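PDB 3ISP: HTH-type transcriptional regulator Rv1985c/MT2039 from Mycobacterium tuberculosis, which probably activates expression of the lysine exporter LysE and represses its own gene, binding DNA as a homodimeric LysR-type transcriptional regulator. Local coordinates for residues Leu166-Leu178 and Leu249-His261. Residues are numbered along the deposited sequence; the frame is centred on the assembly and turned at random.
Sequences LPVASRPFVQRHL and LADGSFVRVCDIH
The far ends of two antiparallel neighbours in the mixed sheet of the LysR effector-binding domain meet where, between strand 155-169 and the start of strand 255-271, A169 pairs with V255 and P167 accepts from V257. V255 N gives A169 O a nearly straight bond of 2.6 Å, and V257 N reaches P167 O at 3.0 Å; the return bond from A169 N to V255 O is weak. Proline is tolerated at 167 because the bond across this contact uses its carbonyl alone, while its ring packs near C258 SG and I260 O.

Beyond this pairing, the first strand passes through S170, the N-cap whose OG weakly accepts from F173 N, into helix 171-177. R171 leans from the first turn of that helix onto the turn that follows helix 242-251. Its extended chain brings NE to G252 O (2.8 Å), on a carbonyl lone pair and in the guanidinium plane, while V255 CG1 sits over the centre of one guanidinium face. The flat group thus uses its edge for a polar bond and its face for a methyl. G252, just after helix 242-251, has positive phi (88°), which glycine adopts readily.

The two methyls of V255 divide the work, CG2 meeting V174 CG2 on the helix. Two residues further on, V257 CG2, anti to its carbonyl carbon, packs against A169 CB and L178 CD1 (3.6 Å from the latter), the short alanine letting the valine methyl approach the strand. R256 instead folds back at chi3 (70°) so that NE donates to C258 O at 3.1 Å, and L166 CD2 lies over one face of its guanidinium. V168 CG2 lies near F254 CD2 (4.3 Å), an apolar contact, and the F254 ring also packs edge-to-face with F240 of the adjoining strand 238-241.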
loop_
_atom_site.group_PDB
_atom_site.type_symbol
_atom_site.label_atom_id
_atom_site.label_comp_id
_atom_site.label_asym_id
_atom_site.label_seq_id
_atom_site.Cartn_x
_atom_site.Cartn_y
_atom_site.Cartn_z
ATOM N N LEU A 166 -0.377 18.287 25.649
ATOM C CA LEU A 166 -0.548 19.748 25.656
ATOM C C LEU A 166 -0.134 20.328 24.322
ATOM O O LEU A 166 0.927 19.988 23.816
ATOM C CB LEU A 166 0.314 20.373 26.750
ATOM C CG LEU A 166 0.092 19.698 28.100
ATOM C CD1 LEU A 166 0.992 20.250 29.194
ATOM C CD2 LEU A 166 -1.367 19.853 28.471
ATOM N N PRO A 167 -0.961 21.211 23.747
ATOM C CA PRO A 167 -0.605 21.890 22.493
ATOM C C PRO A 167 0.395 23.002 22.786
ATOM O O PRO A 167 0.019 23.971 23.444
ATOM C CB PRO A 167 -1.924 22.519 22.034
ATOM C CG PRO A 167 -2.948 22.165 23.098
ATOM C CD PRO A 167 -2.201 21.739 24.321
ATOM N N VAL A 168 1.637 22.874 22.327
ATOM C CA VAL A 168 2.655 23.826 22.739
ATOM C C VAL A 168 3.495 24.414 21.604
ATOM O O VAL A 168 3.362 24.023 20.439
ATOM C CB VAL A 168 3.580 23.238 23.826
ATOM C CG1 VAL A 168 2.863 23.160 25.139
ATOM C CG2 VAL A 168 4.082 21.879 23.407
ATOM N N ALA A 169 4.340 25.377 21.974
ATOM C CA ALA A 169 5.233 26.078 21.058
ATOM C C ALA A 169 6.125 26.992 21.875
ATOM O O ALA A 169 5.884 27.205 23.061
ATOM C CB ALA A 169 4.447 26.891 20.043
ATOM N N SER A 170 7.154 27.532 21.237
ATOM C CA SER A 170 8.043 28.481 21.887
ATOM C C SER A 170 7.419 29.864 21.826
ATOM O O SER A 170 6.564 30.124 20.978
ATOM C CB SER A 170 9.384 28.501 21.176
ATOM O OG SER A 170 9.224 29.054 19.885
ATOM N N ARG A 171 7.847 30.750 22.720
ATOM C CA ARG A 171 7.260 32.087 22.811
ATOM C C ARG A 171 7.423 32.894 21.519
ATOM O O ARG A 171 6.477 33.561 21.078
ATOM C CB ARG A 171 7.822 32.858 24.012
ATOM C CG ARG A 171 8.022 32.006 25.244
ATOM C CD ARG A 171 7.914 32.813 26.521
ATOM N NE ARG A 171 7.983 31.941 27.695
ATOM C CZ ARG A 171 7.236 32.088 28.787
ATOM N NH1 ARG A 171 6.347 33.073 28.861
ATOM N NH2 ARG A 171 7.369 31.242 29.803
ATOM N N PRO A 172 8.624 32.842 20.912
ATOM C CA PRO A 172 8.793 33.456 19.591
ATOM C C PRO A 172 7.726 32.981 18.610
ATOM O O PRO A 172 7.131 33.814 17.925
ATOM C CB PRO A 172 10.178 32.979 19.162
ATOM C CG PRO A 172 10.919 32.839 20.446
ATOM C CD PRO A 172 9.901 32.326 21.437
ATOM N N PHE A 173 7.468 31.675 18.556
ATOM C CA PHE A 173 6.402 31.179 17.683
ATOM C C PHE A 173 5.034 31.794 17.986
ATOM O O PHE A 173 4.296 32.146 17.062
ATOM C CB PHE A 173 6.274 29.647 17.678
ATOM C CG PHE A 173 5.167 29.168 16.788
ATOM C CD1 PHE A 173 5.403 28.914 15.444
ATOM C CD2 PHE A 173 3.878 29.045 17.268
ATOM C CE1 PHE A 173 4.376 28.509 14.603
ATOM C CE2 PHE A 173 2.853 28.643 16.429
ATOM C CZ PHE A 173 3.106 28.374 15.091
ATOM N N VAL A 174 4.688 31.899 19.269
ATOM C CA VAL A 174 3.426 32.523 19.654
ATOM C C VAL A 174 3.375 33.986 19.242
ATOM O O VAL A 174 2.406 34.407 18.618
ATOM C CB VAL A 174 3.141 32.415 21.160
ATOM C CG1 VAL A 174 1.972 33.307 21.532
ATOM C CG2 VAL A 174 2.837 30.974 21.536
ATOM N N GLN A 175 4.413 34.754 19.586
ATOM C CA GLN A 175 4.518 36.142 19.125
ATOM C C GLN A 175 4.228 36.253 17.634
ATOM O O GLN A 175 3.333 36.987 17.218
ATOM C CB GLN A 175 5.900 36.745 19.414
ATOM C CG GLN A 175 6.057 37.462 20.775
ATOM C CD GLN A 175 5.170 38.705 20.916
ATOM O OE1 GLN A 175 5.664 39.828 21.097
ATOM N NE2 GLN A 175 3.850 38.504 20.831
ATOM N N ARG A 176 4.978 35.522 16.823
ATOM C CA ARG A 176 4.855 35.691 15.386
ATOM C C ARG A 176 3.493 35.230 14.859
ATOM O O ARG A 176 2.921 35.858 13.975
ATOM C CB ARG A 176 6.026 35.010 14.648
ATOM C CG ARG A 176 5.964 35.070 13.109
ATOM C CD ARG A 176 5.940 36.510 12.574
ATOM N NE ARG A 176 5.519 36.592 11.170
ATOM C CZ ARG A 176 4.292 36.289 10.735
ATOM N NH1 ARG A 176 3.364 35.867 11.586
ATOM N NH2 ARG A 176 3.986 36.392 9.446
ATOM N N HIS A 177 2.952 34.151 15.415
ATOM C CA HIS A 177 1.809 33.500 14.778
ATOM C C HIS A 177 0.535 33.466 15.615
ATOM O O HIS A 177 -0.562 33.323 15.075
ATOM C CB HIS A 177 2.186 32.089 14.336
ATOM C CG HIS A 177 3.371 32.042 13.418
ATOM N ND1 HIS A 177 3.274 32.287 12.065
ATOM C CD2 HIS A 177 4.678 31.775 13.661
ATOM C CE1 HIS A 177 4.470 32.174 11.516
ATOM N NE2 HIS A 177 5.339 31.866 12.462
ATOM N N LEU A 178 0.680 33.600 16.927
ATOM C CA LEU A 178 -0.474 33.531 17.822
ATOM C C LEU A 178 -0.465 34.674 18.825
ATOM O O LEU A 178 -0.707 34.475 20.019
ATOM C CB LEU A 178 -0.497 32.190 18.551
ATOM C CG LEU A 178 -0.372 31.004 17.601
ATOM C CD1 LEU A 178 -0.111 29.743 18.385
ATOM C CD2 LEU A 178 -1.621 30.890 16.749
ATOM N N LEU A 249 8.115 24.199 29.963
ATOM C CA LEU A 249 7.130 25.125 30.502
ATOM C C LEU A 249 7.740 25.905 31.682
ATOM O O LEU A 249 7.360 27.046 31.955
ATOM C CB LEU A 249 5.851 24.385 30.909
ATOM C CG LEU A 249 4.669 24.317 29.927
ATOM C CD1 LEU A 249 4.974 24.925 28.574
ATOM C CD2 LEU A 249 4.144 22.881 29.788
ATOM N N ALA A 250 8.694 25.287 32.371
ATOM C CA ALA A 250 9.381 25.944 33.474
ATOM C C ALA A 250 10.423 26.907 32.917
ATOM O O ALA A 250 10.340 28.109 33.137
ATOM C CB ALA A 250 10.022 24.905 34.396
ATOM N N ASP A 251 11.403 26.356 32.203
ATOM C CA ASP A 251 12.329 27.098 31.332
ATOM C C ASP A 251 11.809 28.401 30.738
ATOM O O ASP A 251 12.566 29.336 30.530
ATOM C CB ASP A 251 12.708 26.219 30.135
ATOM C CG ASP A 251 13.940 25.398 30.382
ATOM O OD1 ASP A 251 14.516 25.508 31.480
ATOM O OD2 ASP A 251 14.339 24.640 29.474
ATOM N N GLY A 252 10.527 28.439 30.413
ATOM C CA GLY A 252 10.007 29.501 29.583
ATOM C C GLY A 252 10.161 29.107 28.127
ATOM O O GLY A 252 9.555 29.715 27.252
ATOM N N SER A 253 10.957 28.072 27.874
ATOM C CA SER A 253 11.223 27.607 26.513
ATOM C C SER A 253 9.962 27.259 25.698
ATOM O O SER A 253 9.934 27.491 24.486
ATOM C CB SER A 253 12.169 26.408 26.535
ATOM O OG SER A 253 13.177 26.567 27.513
ATOM N N PHE A 254 8.943 26.684 26.351
ATOM C CA PHE A 254 7.653 26.427 25.716
ATOM C C PHE A 254 6.552 27.237 26.374
ATOM O O PHE A 254 6.635 27.536 27.556
ATOM C CB PHE A 254 7.251 24.960 25.854
ATOM C CG PHE A 254 7.877 24.048 24.854
ATOM C CD1 PHE A 254 8.392 24.534 23.670
ATOM C CD2 PHE A 254 7.913 22.689 25.087
ATOM C CE1 PHE A 254 8.969 23.679 22.752
ATOM C CE2 PHE A 254 8.479 21.831 24.180
ATOM C CZ PHE A 254 9.008 22.324 23.011
ATOM N N VAL A 255 5.502 27.552 25.619
ATOM C CA VAL A 255 4.252 28.026 26.211
ATOM C C VAL A 255 3.016 27.335 25.619
ATOM O O VAL A 255 2.939 27.102 24.407
ATOM C CB VAL A 255 4.062 29.552 26.050
ATOM C CG1 VAL A 255 5.117 30.307 26.833
ATOM C CG2 VAL A 255 4.068 29.937 24.577
ATOM N N ARG A 256 2.037 27.030 26.470
ATOM C CA ARG A 256 0.776 26.494 25.977
ATOM C C ARG A 256 0.110 27.446 25.001
ATOM O O ARG A 256 -0.180 28.579 25.340
ATOM C CB ARG A 256 -0.185 26.184 27.121
ATOM C CG ARG A 256 0.157 24.931 27.899
ATOM C CD ARG A 256 -0.959 24.565 28.869
ATOM N NE ARG A 256 -2.160 24.079 28.190
ATOM C CZ ARG A 256 -3.033 23.237 28.739
ATOM N NH1 ARG A 256 -2.830 22.786 29.968
ATOM N NH2 ARG A 256 -4.105 22.841 28.064
ATOM N N VAL A 257 -0.121 26.954 23.794
ATOM C CA VAL A 257 -0.836 27.647 22.733
ATOM C C VAL A 257 -2.303 27.911 23.079
ATOM O O VAL A 257 -2.899 28.887 22.627
ATOM C CB VAL A 257 -0.769 26.787 21.462
ATOM C CG1 VAL A 257 -2.008 26.969 20.579
ATOM C CG2 VAL A 257 0.534 27.066 20.717
ATOM N N CYS A 258 -2.894 27.020 23.863
ATOM C CA CYS A 258 -4.268 27.214 24.324
ATOM C C CYS A 258 -4.616 26.300 25.505
ATOM O O CYS A 258 -3.819 25.453 25.916
ATOM C CB CYS A 258 -5.291 27.082 23.179
ATOM S SG CYS A 258 -5.640 25.406 22.577
ATOM N N ASP A 259 -5.816 26.491 26.037
ATOM C CA ASP A 259 -6.214 25.911 27.307
ATOM C C ASP A 259 -6.677 24.451 27.199
ATOM O O ASP A 259 -6.835 23.764 28.211
ATOM C CB ASP A 259 -7.323 26.768 27.902
ATOM C CG ASP A 259 -7.233 26.857 29.400
ATOM O OD1 ASP A 259 -6.152 26.517 29.940
ATOM O OD2 ASP A 259 -8.237 27.265 30.031
ATOM N N ILE A 260 -6.884 23.983 25.972
ATOM C CA ILE A 260 -7.366 22.629 25.729
ATOM C C ILE A 260 -6.260 21.578 25.769
ATOM O O ILE A 260 -5.096 21.889 25.556
ATOM C CB ILE A 260 -8.014 22.535 24.358
ATOM C CG1 ILE A 260 -8.907 23.749 24.115
ATOM C CG2 ILE A 260 -8.778 21.224 24.224
ATOM C CD1 ILE A 260 -9.669 23.672 22.825
ATOM N N HIS A 261 -6.629 20.331 26.036
ATOM C CA HIS A 261 -5.676 19.225 25.985
ATOM C C HIS A 261 -6.289 17.931 25.417
ATOM O O HIS A 261 -7.483 17.873 25.105
ATOM C CB HIS A 261 -5.055 18.967 27.362
ATOM C CG HIS A 261 -6.057 18.681 28.441
ATOM N ND1 HIS A 261 -6.893 17.587 28.411
ATOM C CD2 HIS A 261 -6.337 19.338 29.590
ATOM C CE1 HIS A 261 -7.656 17.589 29.490
ATOM N NE2 HIS A 261 -7.334 18.638 30.223
#